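Side-chain contacts in L-Ala-D/L-Glu Epimerase (Escherichia coli, PDB 1JPD), which belongs to the enolase superfamily of enzymes, joining an N-terminal domain of the mandelate racemase type to a C-terminal domain built as a TIM-like barrel: residues V34-E39 with K43-C48; T142-G147 with P172-I177; A262-A267 with F272-G277. One frame throughout, in Å; residues are numbered along the deposited sequence.

How the interactions relate
Interaction 1 comes first along the chain and belongs to the N-terminal domain, where strands 29-39 and 42-48 form a hairpin in a three-stranded antiparallel sheet. Interactions 2 and 3 follow in that order, both in the enolase C-terminal domain. Each ties the end of a helix to the start of a strand of the barrel sheet: helix 133-145 to strand 175-179, and helix 257-269 to strand 273-276. The centres of interactions 1 and 2 lie 37 Å apart, on opposite sides of the chain's centre; interaction 3 is 25 Å from either. Interactions 2 and 3 share that sheet and approach to about 4 Å at their nearest atoms without touching, whereas interaction 1 lies in a separate sheet.

Interaction 1. Residues V34-E39 with K43-C48; sequences VVELEE and KGTGEC
Lys43 lies across the paired strand and reaches Glu36, two residues beyond its bridge partner Glu38. Its chain, extended past a CG that starts beside the backbone N (chi1 -70°), brings NZ to 3.1 Å from Glu36 OE1 in a salt bridge whose hydrogen bond is weak. Glu36 meets it with CG anti to the backbone N and the carboxylate at the end of an extended chain. The Glu38 carboxylate crosses the lysine chain near CG and CE, with OE2 3.5 Å from Lys43 CG and OE1 3.3 Å from Lys43 CE, while OE1 stays 4.4 Å from Lys43 NZ, too far for a salt bridge. On the same face, Val34 crosses Thr45 obliquely, methyl to methyl, CG1 to CG2 at 3.7 Å; Arg284 of helix 283-289 touches both.

Beneath them runs an antiparallel beta hairpin. Val35 and Gly46 form a hydrogen-bonded pair, Val35 N to Gly46 O and Gly46 N to Val35 O each 2.9 Å, and Leu37 pairs likewise with Gly44. Val35 and Leu37 point to the other face, to which their partners Gly46 and Gly44 bring no side chain; helix 89-104 covers that face, with helix 58-66 beside Val35. The contact thus has a backbone ladder for a frame and a charged end, where one ammonium group near two carboxylates would probably offset part of their mutual repulsion.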
ATOM      1  N   VAL A  34      -6.531 -12.341  10.467  1.00 36.37           N
ATOM      2  CA  VAL A  34      -7.500 -11.445  11.075  1.00 37.80           C
ATOM      3  C   VAL A  34      -7.447 -11.485  12.596  1.00 37.82           C
ATOM      4  O   VAL A  34      -7.227 -12.541  13.195  1.00 39.79           O
ATOM      5  CB  VAL A  34      -8.942 -11.800  10.648  1.00 37.47           C
ATOM      6  CG1 VAL A  34      -9.904 -10.750  11.177  1.00 38.85           C
ATOM      7  CG2 VAL A  34      -9.039 -11.909   9.141  1.00 34.35           C
ATOM      8  N   VAL A  35      -7.650 -10.326  13.210  1.00 35.28           N
ATOM      9  CA  VAL A  35      -7.671 -10.222  14.658  1.00 41.96           C
ATOM     10  C   VAL A  35      -8.923  -9.485  15.095  1.00 45.16           C
ATOM     11  O   VAL A  35      -9.142  -8.326  14.733  1.00 45.55           O
ATOM     12  CB  VAL A  35      -6.457  -9.465  15.207  1.00 43.07           C
ATOM     13  CG1 VAL A  35      -6.672  -9.157  16.695  1.00 40.78           C
ATOM     14  CG2 VAL A  35      -5.199 -10.303  15.011  1.00 43.39           C
ATOM     15  N   GLU A  36      -9.746 -10.166  15.880  1.00 49.37           N
ATOM     16  CA  GLU A  36     -10.978  -9.581  16.376  1.00 51.24           C
ATOM     17  C   GLU A  36     -10.856  -9.312  17.873  1.00 49.57           C
ATOM     18  O   GLU A  36     -10.571 -10.220  18.652  1.00 47.78           O
ATOM     19  CB  GLU A  36     -12.136 -10.534  16.088  1.00 54.17           C
ATOM     20  CG  GLU A  36     -13.477 -10.084  16.616  1.00 64.54           C
ATOM     21  CD  GLU A  36     -14.627 -10.865  16.006  1.00 69.45           C
ATOM     22  OE1 GLU A  36     -15.656 -11.031  16.693  1.00 74.71           O
ATOM     23  OE2 GLU A  36     -14.510 -11.302  14.835  1.00 70.64           O
ATOM     24  N   LEU A  37     -11.049  -8.055  18.262  1.00 51.65           N
ATOM     25  CA  LEU A  37     -10.975  -7.646  19.667  1.00 59.17           C
ATOM     26  C   LEU A  37     -12.384  -7.377  20.185  1.00 62.53           C
ATOM     27  O   LEU A  37     -13.254  -6.946  19.431  1.00 64.23           O
ATOM     28  CB  LEU A  37     -10.128  -6.376  19.816  1.00 55.82           C
ATOM     29  CG  LEU A  37      -8.672  -6.418  19.344  1.00 53.92           C
ATOM     30  CD1 LEU A  37      -8.033  -5.064  19.558  1.00 51.35           C
ATOM     31  CD2 LEU A  37      -7.911  -7.486  20.099  1.00 52.37           C
ATOM     32  N   GLU A  38     -12.611  -7.626  21.470  1.00 67.12           N
ATOM     33  CA  GLU A  38     -13.932  -7.410  22.052  1.00 71.73           C
ATOM     34  C   GLU A  38     -13.903  -6.704  23.405  1.00 72.66           C
ATOM     35  O   GLU A  38     -13.562  -7.304  24.423  1.00 75.57           O
ATOM     36  CB  GLU A  38     -14.660  -8.743  22.196  1.00 71.69           C
ATOM     37  CG  GLU A  38     -16.060  -8.634  22.775  1.00 75.73           C
ATOM     38  CD  GLU A  38     -17.130  -9.035  21.780  1.00 76.78           C
ATOM     39  OE1 GLU A  38     -16.984 -10.105  21.150  1.00 77.90           O
ATOM     40  OE2 GLU A  38     -18.122  -8.290  21.632  1.00 79.01           O
ATOM     41  N   GLU A  39     -14.270  -5.426  23.393  1.00 74.75           N
ATOM     42  CA  GLU A  39     -14.319  -4.598  24.593  1.00 78.41           C
ATOM     43  C   GLU A  39     -15.782  -4.544  25.014  1.00 80.59           C
ATOM     44  O   GLU A  39     -16.423  -3.488  24.999  1.00 82.65           O
ATOM     45  CB  GLU A  39     -13.802  -3.189  24.284  1.00 81.87           C
ATOM     46  CG  GLU A  39     -13.866  -2.211  25.452  1.00 82.78           C
ATOM     47  CD  GLU A  39     -12.525  -2.014  26.135  1.00 84.10           C
ATOM     48  OE1 GLU A  39     -12.473  -1.307  27.166  1.00 85.96           O
ATOM     49  OE2 GLU A  39     -11.517  -2.560  25.637  1.00 84.36           O
ATOM     50  N   LYS A  43     -16.936  -4.844  19.007  1.00 67.64           N
ATOM     51  CA  LYS A  43     -15.883  -5.640  18.390  1.00 66.21           C
ATOM     52  C   LYS A  43     -14.956  -4.789  17.530  1.00 64.81           C
ATOM     53  O   LYS A  43     -15.410  -3.920  16.789  1.00 71.34           O
ATOM     54  CB  LYS A  43     -16.489  -6.749  17.521  1.00 66.62           C
ATOM     55  CG  LYS A  43     -17.172  -7.867  18.298  1.00 72.56           C
ATOM     56  CD  LYS A  43     -17.645  -8.993  17.375  1.00 75.42           C
ATOM     57  CE  LYS A  43     -18.290 -10.138  18.163  1.00 78.11           C
ATOM     58  NZ  LYS A  43     -18.675 -11.303  17.307  1.00 77.58           N
ATOM     59  N   GLY A  44     -13.657  -5.041  17.635  1.00 61.09           N
ATOM     60  CA  GLY A  44     -12.688  -4.316  16.831  1.00 56.79           C
ATOM     61  C   GLY A  44     -12.020  -5.326  15.918  1.00 54.76           C
ATOM     62  O   GLY A  44     -11.502  -6.341  16.388  1.00 54.41           O
ATOM     63  N   THR A  45     -12.038  -5.078  14.614  1.00 50.85           N
ATOM     64  CA  THR A  45     -11.424  -6.024  13.693  1.00 44.20           C
ATOM     65  C   THR A  45     -10.288  -5.432  12.881  1.00 39.74           C
ATOM     66  O   THR A  45     -10.423  -4.375  12.270  1.00 39.60           O
ATOM     67  CB  THR A  45     -12.466  -6.619  12.746  1.00 42.57           C
ATOM     68  OG1 THR A  45     -13.469  -7.290  13.520  1.00 42.17           O
ATOM     69  CG2 THR A  45     -11.813  -7.620  11.803  1.00 40.56           C
ATOM     70  N   GLY A  46      -9.161  -6.125  12.893  1.00 36.02           N
ATOM     71  CA  GLY A  46      -8.001  -5.664  12.155  1.00 37.84           C
ATOM     72  C   GLY A  46      -7.443  -6.766  11.280  1.00 37.45           C
ATOM     73  O   GLY A  46      -7.275  -7.900  11.727  1.00 39.97           O
ATOM     74  N   GLU A  47      -7.167  -6.444  10.023  1.00 35.23           N
ATOM     75  CA  GLU A  47      -6.625  -7.428   9.102  1.00 35.17           C
ATOM     76  C   GLU A  47      -5.204  -7.062   8.692  1.00 39.02           C
ATOM     77  O   GLU A  47      -4.794  -5.903   8.791  1.00 38.94           O
ATOM     78  CB  GLU A  47      -7.506  -7.518   7.854  1.00 37.59           C
ATOM     79  CG  GLU A  47      -6.983  -8.453   6.777  1.00 38.11           C
ATOM     80  CD  GLU A  47      -7.868  -8.480   5.551  1.00 42.25           C
ATOM     81  OE1 GLU A  47      -9.075  -8.755   5.709  1.00 44.84           O
ATOM     82  OE2 GLU A  47      -7.361  -8.237   4.432  1.00 39.94           O
ATOM     83  N   CYS A  48      -4.449  -8.061   8.248  1.00 38.93           N
ATOM     84  CA  CYS A  48      -3.088  -7.839   7.779  1.00 37.26           C
ATOM     85  C   CYS A  48      -2.695  -8.920   6.777  1.00 39.93           C
ATOM     86  O   CYS A  48      -3.341  -9.973   6.673  1.00 35.18           O
ATOM     87  CB  CYS A  48      -2.096  -7.814   8.947  1.00 36.20           C
ATOM     88  SG  CYS A  48      -1.651  -9.421   9.605  1.00 39.30           S
TER

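Interaction 2. Residues T142-G147 with P172-I177; sequences TLWQAG and PDATLI
Trp144 lays its six-membered ring against Ala174, joining the C-terminal end of one outer helix of the TIM-like barrel to the loop that leads into a strand of its wall. Helix 133-145, strand 150-154, helix 160-170 and strand 175-179 follow one another here, and the contact links the first of these to the last. The closely packed part is at Ala174, a buried residue: its CB is 3.5 Å from Trp144 CE3 and its CA 3.4 Å from Trp144 CZ3. The backbone N of Ala174 stands over a face of the ring, while the methyl meets its rim at CE3. Trp144 is turned this way by its first torsion (chi1 166°), which sets CG anti to the backbone N. Val171, in the same loop, adds a further contact to the indole, and the carbonyl of Ala174 accepts a hydrogen bond from Arg168.

Toward solvent the packing thins out. Asp173 is exposed and offers the ring its CB, 3.8 Å from Trp144 CZ2, and its main chain, with Asp173 O coming obliquely to Trp144 CH2 at 3.8 Å. Its carboxylate plane is inclined by 47° to the indole, and no hydrogen bond crosses between the segments. Just beyond the tryptophan the helix closes in a Schellman motif, in which Gly147 takes a positive phi of 117° and its N bonds back to Trp144 O at 3.2 Å.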
ATOM      1  N   THR A 142      -8.132   0.456 -23.257  1.00 47.48           N
ATOM      2  CA  THR A 142      -9.383  -0.105 -22.750  1.00 46.55           C
ATOM      3  C   THR A 142      -9.664   0.331 -21.314  1.00 48.80           C
ATOM      4  O   THR A 142     -10.803   0.654 -20.964  1.00 45.80           O
ATOM      5  CB  THR A 142      -9.358  -1.641 -22.779  1.00 49.36           C
ATOM      6  OG1 THR A 142      -9.195  -2.093 -24.129  1.00 49.32           O
ATOM      7  CG2 THR A 142     -10.650  -2.200 -22.210  1.00 52.56           C
ATOM      8  N   LEU A 143      -8.626   0.328 -20.483  1.00 49.61           N
ATOM      9  CA  LEU A 143      -8.775   0.731 -19.090  1.00 47.04           C
ATOM     10  C   LEU A 143      -9.047   2.228 -19.010  1.00 47.87           C
ATOM     11  O   LEU A 143      -9.746   2.687 -18.107  1.00 49.90           O
ATOM     12  CB  LEU A 143      -7.520   0.361 -18.286  1.00 41.72           C
ATOM     13  CG  LEU A 143      -7.242  -1.147 -18.210  1.00 44.59           C
ATOM     14  CD1 LEU A 143      -5.930  -1.416 -17.490  1.00 38.38           C
ATOM     15  CD2 LEU A 143      -8.391  -1.836 -17.484  1.00 47.44           C
ATOM     16  N   TRP A 144      -8.499   2.991 -19.955  1.00 51.70           N
ATOM     17  CA  TRP A 144      -8.722   4.437 -19.979  1.00 48.98           C
ATOM     18  C   TRP A 144     -10.171   4.712 -20.368  1.00 50.54           C
ATOM     19  O   TRP A 144     -10.812   5.609 -19.815  1.00 47.89           O
ATOM     20  CB  TRP A 144      -7.765   5.120 -20.968  1.00 46.31           C
ATOM     21  CG  TRP A 144      -8.150   6.539 -21.299  1.00 41.32           C
ATOM     22  CD1 TRP A 144      -8.864   6.964 -22.388  1.00 36.54           C
ATOM     23  CD2 TRP A 144      -7.904   7.702 -20.505  1.00 35.68           C
ATOM     24  NE1 TRP A 144      -9.077   8.315 -22.315  1.00 34.79           N
ATOM     25  CE2 TRP A 144      -8.498   8.796 -21.171  1.00 33.83           C
ATOM     26  CE3 TRP A 144      -7.236   7.928 -19.295  1.00 36.16           C
ATOM     27  CZ2 TRP A 144      -8.448  10.099 -20.665  1.00 37.25           C
ATOM     28  CZ3 TRP A 144      -7.185   9.229 -18.790  1.00 38.03           C
ATOM     29  CH2 TRP A 144      -7.787  10.295 -19.476  1.00 39.92           C
ATOM     30  N   GLN A 145     -10.681   3.920 -21.312  1.00 55.09           N
ATOM     31  CA  GLN A 145     -12.061   4.038 -21.782  1.00 57.96           C
ATOM     32  C   GLN A 145     -13.032   3.677 -20.658  1.00 57.69           C
ATOM     33  O   GLN A 145     -14.083   4.299 -20.519  1.00 61.44           O
ATOM     34  CB  GLN A 145     -12.313   3.090 -22.962  1.00 60.92           C
ATOM     35  CG  GLN A 145     -11.389   3.277 -24.154  1.00 67.43           C
ATOM     36  CD  GLN A 145     -11.827   4.390 -25.080  1.00 69.98           C
ATOM     37  OE1 GLN A 145     -11.955   5.548 -24.675  1.00 69.54           O
ATOM     38  NE2 GLN A 145     -12.058   4.043 -26.342  1.00 72.87           N
ATOM     39  N   ALA A 146     -12.673   2.669 -19.863  1.00 54.47           N
ATOM     40  CA  ALA A 146     -13.514   2.207 -18.760  1.00 47.42           C
ATOM     41  C   ALA A 146     -13.534   3.147 -17.551  1.00 47.16           C
ATOM     42  O   ALA A 146     -14.268   2.908 -16.588  1.00 49.17           O
ATOM     43  CB  ALA A 146     -13.090   0.800 -18.335  1.00 44.65           C
ATOM     44  N   GLY A 147     -12.726   4.207 -17.594  1.00 46.45           N
ATOM     45  CA  GLY A 147     -12.722   5.173 -16.507  1.00 43.02           C
ATOM     46  C   GLY A 147     -11.455   5.372 -15.696  1.00 48.86           C
ATOM     47  O   GLY A 147     -11.426   6.232 -14.813  1.00 53.81           O
ATOM     48  N   PRO A 172      -2.754   9.370 -24.445  1.00 44.90           N
ATOM     49  CA  PRO A 172      -2.036  10.638 -24.308  1.00 44.13           C
ATOM     50  C   PRO A 172      -2.497  11.486 -23.131  1.00 43.81           C
ATOM     51  O   PRO A 172      -1.746  12.324 -22.644  1.00 46.10           O
ATOM     52  CB  PRO A 172      -2.285  11.316 -25.655  1.00 40.64           C
ATOM     53  CG  PRO A 172      -3.655  10.846 -25.993  1.00 38.42           C
ATOM     54  CD  PRO A 172      -3.570   9.372 -25.673  1.00 41.69           C
ATOM     55  N   ASP A 173      -3.721  11.264 -22.663  1.00 46.31           N
ATOM     56  CA  ASP A 173      -4.237  12.048 -21.545  1.00 50.61           C
ATOM     57  C   ASP A 173      -4.186  11.346 -20.201  1.00 51.07           C
ATOM     58  O   ASP A 173      -4.422  11.970 -19.169  1.00 51.31           O
ATOM     59  CB  ASP A 173      -5.679  12.480 -21.813  1.00 51.10           C
ATOM     60  CG  ASP A 173      -5.793  13.406 -22.997  1.00 53.80           C
ATOM     61  OD1 ASP A 173      -4.969  14.342 -23.093  1.00 52.25           O
ATOM     62  OD2 ASP A 173      -6.707  13.203 -23.827  1.00 53.97           O
ATOM     63  N   ALA A 174      -3.890  10.054 -20.212  1.00 50.04           N
ATOM     64  CA  ALA A 174      -3.826   9.286 -18.978  1.00 44.15           C
ATOM     65  C   ALA A 174      -2.635   9.688 -18.129  1.00 42.69           C
ATOM     66  O   ALA A 174      -1.571  10.012 -18.659  1.00 48.78           O
ATOM     67  CB  ALA A 174      -3.736   7.805 -19.301  1.00 46.64           C
ATOM     68  N   THR A 175      -2.821   9.695 -16.812  1.00 38.76           N
ATOM     69  CA  THR A 175      -1.722   9.989 -15.893  1.00 35.11           C
ATOM     70  C   THR A 175      -1.026   8.632 -15.743  1.00 39.14           C
ATOM     71  O   THR A 175      -1.670   7.640 -15.390  1.00 41.26           O
ATOM     72  CB  THR A 175      -2.219  10.427 -14.506  1.00 36.70           C
ATOM     73  OG1 THR A 175      -2.988  11.631 -14.622  1.00 41.45           O
ATOM     74  CG2 THR A 175      -1.036  10.665 -13.573  1.00 31.19           C
ATOM     75  N   LEU A 176       0.274   8.578 -16.013  1.00 39.18           N
ATOM     76  CA  LEU A 176       1.007   7.318 -15.930  1.00 40.27           C
ATOM     77  C   LEU A 176       2.082   7.261 -14.850  1.00 41.55           C
ATOM     78  O   LEU A 176       2.842   8.214 -14.674  1.00 48.07           O
ATOM     79  CB  LEU A 176       1.687   7.015 -17.274  1.00 35.79           C
ATOM     80  CG  LEU A 176       0.882   7.041 -18.567  1.00 36.92           C
ATOM     81  CD1 LEU A 176       1.822   6.854 -19.743  1.00 36.41           C
ATOM     82  CD2 LEU A 176      -0.166   5.944 -18.546  1.00 42.35           C
ATOM     83  N   ILE A 177       2.135   6.144 -14.123  1.00 40.50           N
ATOM     84  CA  ILE A 177       3.180   5.925 -13.128  1.00 33.40           C
ATOM     85  C   ILE A 177       3.755   4.553 -13.470  1.00 34.32           C
ATOM     86  O   ILE A 177       3.035   3.679 -13.950  1.00 38.62           O
ATOM     87  CB  ILE A 177       2.655   5.981 -11.676  1.00 35.54           C
ATOM     88  CG1 ILE A 177       1.586   4.920 -11.430  1.00 37.14           C
ATOM     89  CG2 ILE A 177       2.089   7.371 -11.390  1.00 36.95           C
ATOM     90  CD1 ILE A 177       1.071   4.936  -9.994  1.00 31.51           C
TER

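Interaction 3. Residues A262-A267 with F272-G277; sequences ALATEA and FSLMLG
The chain leaves the helix and turns back so that Phe272 N donates to Ala267 O at 3.1 Å, a fairly straight bond (157° at the hydrogen) that arrives 37° above the carbonyl plane rather than on a lone pair. Ala267 O also lies in the plane of the Phe272 ring, at its edge, 3.4 Å from Phe272 CD1. One carbonyl thus meets both the backbone and the aromatic rim of the residue that leads into the strand. Phe272 CB, for its part, comes within 4.1 Å of Ala267 CB.

The contact closes the connection between helix 257-269 and strand 273-276, a helix followed by the next strand of the TIM-like barrel. Leu274 faces outward from the barrel wall, against the helix that precedes it, and its two methyls are shared between neighbouring turns of that helix: CD1 meets Ala264 CB at 3.4 Å, and CD2 meets Ala267 CB at 3.5 Å. Placing CG beside the backbone N (chi1 -50°) sends the branch to the helix. The two alanines, three residues apart, offer short side chains, and CD1 also reaches Ala264 CA; the helix backbone can therefore come near the strand, with Ala264 CA 6.9 Å from Leu274 CA. Leu237 and Leu240 of helix 237-240 touch the Phe272 side chain, and Lys241 makes a cation-pi interaction with its ring.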
ATOM      1  N   ALA A 262       2.136   8.868  11.362  1.00 41.31           N
ATOM      2  CA  ALA A 262       3.335   9.568  11.795  1.00 43.31           C
ATOM      3  C   ALA A 262       4.357   9.625  10.662  1.00 45.19           C
ATOM      4  O   ALA A 262       5.163  10.554  10.587  1.00 50.56           O
ATOM      5  CB  ALA A 262       3.938   8.868  13.005  1.00 46.72           C
ATOM      6  N   LEU A 263       4.320   8.626   9.784  1.00 43.14           N
ATOM      7  CA  LEU A 263       5.244   8.573   8.663  1.00 37.82           C
ATOM      8  C   LEU A 263       4.851   9.629   7.650  1.00 36.74           C
ATOM      9  O   LEU A 263       5.711  10.313   7.107  1.00 39.25           O
ATOM     10  CB  LEU A 263       5.234   7.181   8.015  1.00 36.58           C
ATOM     11  CG  LEU A 263       6.036   6.972   6.722  1.00 35.09           C
ATOM     12  CD1 LEU A 263       7.440   7.512   6.872  1.00 35.89           C
ATOM     13  CD2 LEU A 263       6.069   5.495   6.384  1.00 35.36           C
ATOM     14  N   ALA A 264       3.551   9.764   7.406  1.00 37.58           N
ATOM     15  CA  ALA A 264       3.041  10.753   6.459  1.00 42.31           C
ATOM     16  C   ALA A 264       3.478  12.146   6.901  1.00 45.90           C
ATOM     17  O   ALA A 264       4.071  12.900   6.128  1.00 49.14           O
ATOM     18  CB  ALA A 264       1.516  10.677   6.390  1.00 37.44           C
ATOM     19  N   THR A 265       3.185  12.472   8.158  1.00 47.62           N
ATOM     20  CA  THR A 265       3.550  13.762   8.731  1.00 50.84           C
ATOM     21  C   THR A 265       5.055  13.969   8.642  1.00 53.22           C
ATOM     22  O   THR A 265       5.535  14.964   8.104  1.00 55.25           O
ATOM     23  CB  THR A 265       3.161  13.844  10.224  1.00 51.46           C
ATOM     24  OG1 THR A 265       1.753  13.640  10.366  1.00 52.03           O
ATOM     25  CG2 THR A 265       3.538  15.208  10.800  1.00 44.66           C
ATOM     26  N   GLU A 266       5.792  13.011   9.183  1.00 54.83           N
ATOM     27  CA  GLU A 266       7.240  13.081   9.201  1.00 54.98           C
ATOM     28  C   GLU A 266       7.877  13.143   7.818  1.00 54.26           C
ATOM     29  O   GLU A 266       8.847  13.874   7.612  1.00 54.61           O
ATOM     30  CB  GLU A 266       7.797  11.888   9.974  1.00 56.84           C
ATOM     31  CG  GLU A 266       9.264  12.002  10.298  1.00 58.16           C
ATOM     32  CD  GLU A 266       9.611  13.360  10.855  1.00 63.84           C
ATOM     33  OE1 GLU A 266       8.728  13.994  11.478  1.00 67.24           O
ATOM     34  OE2 GLU A 266      10.768  13.790  10.679  1.00 64.32           O
ATOM     35  N   ALA A 267       7.336  12.383   6.871  1.00 51.78           N
ATOM     36  CA  ALA A 267       7.886  12.358   5.517  1.00 51.50           C
ATOM     37  C   ALA A 267       7.690  13.697   4.827  1.00 50.81           C
ATOM     38  O   ALA A 267       8.614  14.230   4.211  1.00 44.75           O
ATOM     39  CB  ALA A 267       7.236  11.247   4.699  1.00 50.33           C
ATOM     40  N   PHE A 272       9.350  14.962   1.323  1.00 50.71           N
ATOM     41  CA  PHE A 272       8.934  13.824   0.516  1.00 47.95           C
ATOM     42  C   PHE A 272       7.467  13.937   0.121  1.00 49.09           C
ATOM     43  O   PHE A 272       6.653  14.464   0.878  1.00 51.86           O
ATOM     44  CB  PHE A 272       9.107  12.504   1.282  1.00 43.77           C
ATOM     45  CG  PHE A 272      10.534  12.138   1.586  1.00 39.14           C
ATOM     46  CD1 PHE A 272      11.119  12.501   2.795  1.00 37.61           C
ATOM     47  CD2 PHE A 272      11.275  11.381   0.684  1.00 33.15           C
ATOM     48  CE1 PHE A 272      12.422  12.107   3.106  1.00 39.51           C
ATOM     49  CE2 PHE A 272      12.577  10.985   0.986  1.00 35.32           C
ATOM     50  CZ  PHE A 272      13.152  11.348   2.200  1.00 35.37           C
ATOM     51  N   SER A 273       7.137  13.451  -1.072  1.00 49.45           N
ATOM     52  CA  SER A 273       5.748  13.430  -1.518  1.00 51.41           C
ATOM     53  C   SER A 273       5.251  12.051  -1.069  1.00 51.78           C
ATOM     54  O   SER A 273       6.057  11.146  -0.840  1.00 53.57           O
ATOM     55  CB  SER A 273       5.650  13.594  -3.044  1.00 49.05           C
ATOM     56  OG  SER A 273       6.656  12.864  -3.722  1.00 48.75           O
ATOM     57  N   LEU A 274       3.944  11.879  -0.926  1.00 50.70           N
ATOM     58  CA  LEU A 274       3.432  10.597  -0.455  1.00 49.16           C
ATOM     59  C   LEU A 274       2.567   9.839  -1.439  1.00 47.76           C
ATOM     60  O   LEU A 274       1.943  10.414  -2.326  1.00 51.27           O
ATOM     61  CB  LEU A 274       2.619  10.787   0.833  1.00 47.27           C
ATOM     62  CG  LEU A 274       3.203  11.589   1.996  1.00 44.71           C
ATOM     63  CD1 LEU A 274       2.222  11.546   3.154  1.00 37.90           C
ATOM     64  CD2 LEU A 274       4.555  11.022   2.405  1.00 45.25           C
ATOM     65  N   MET A 275       2.535   8.529  -1.252  1.00 45.98           N
ATOM     66  CA  MET A 275       1.720   7.644  -2.061  1.00 40.74           C
ATOM     67  C   MET A 275       1.163   6.626  -1.069  1.00 41.66           C
ATOM     68  O   MET A 275       1.831   6.289  -0.097  1.00 42.48           O
ATOM     69  CB  MET A 275       2.568   6.942  -3.108  1.00 35.83           C
ATOM     70  CG  MET A 275       1.746   6.076  -4.022  1.00 39.64           C
ATOM     71  SD  MET A 275       2.756   5.098  -5.132  1.00 47.21           S
ATOM     72  CE  MET A 275       1.518   3.979  -5.724  1.00 43.28           C
ATOM     73  N   LEU A 276      -0.061   6.159  -1.285  1.00 41.69           N
ATOM     74  CA  LEU A 276      -0.652   5.175  -0.385  1.00 41.61           C
ATOM     75  C   LEU A 276      -0.812   3.872  -1.151  1.00 43.98           C
ATOM     76  O   LEU A 276      -1.488   3.837  -2.178  1.00 50.88           O
ATOM     77  CB  LEU A 276      -2.017   5.649   0.130  1.00 41.54           C
ATOM     78  CG  LEU A 276      -2.772   4.700   1.078  1.00 44.02           C
ATOM     79  CD1 LEU A 276      -1.980   4.517   2.355  1.00 40.76           C
ATOM     80  CD2 LEU A 276      -4.155   5.262   1.404  1.00 40.75           C
ATOM     81  N   GLY A 277      -0.178   2.807  -0.663  1.00 44.33           N
ATOM     82  CA  GLY A 277      -0.273   1.517  -1.328  1.00 36.55           C
ATOM     83  C   GLY A 277      -1.002   0.481  -0.498  1.00 35.74           C
ATOM     84  O   GLY A 277      -1.578   0.789   0.543  1.00 37.99           O
TER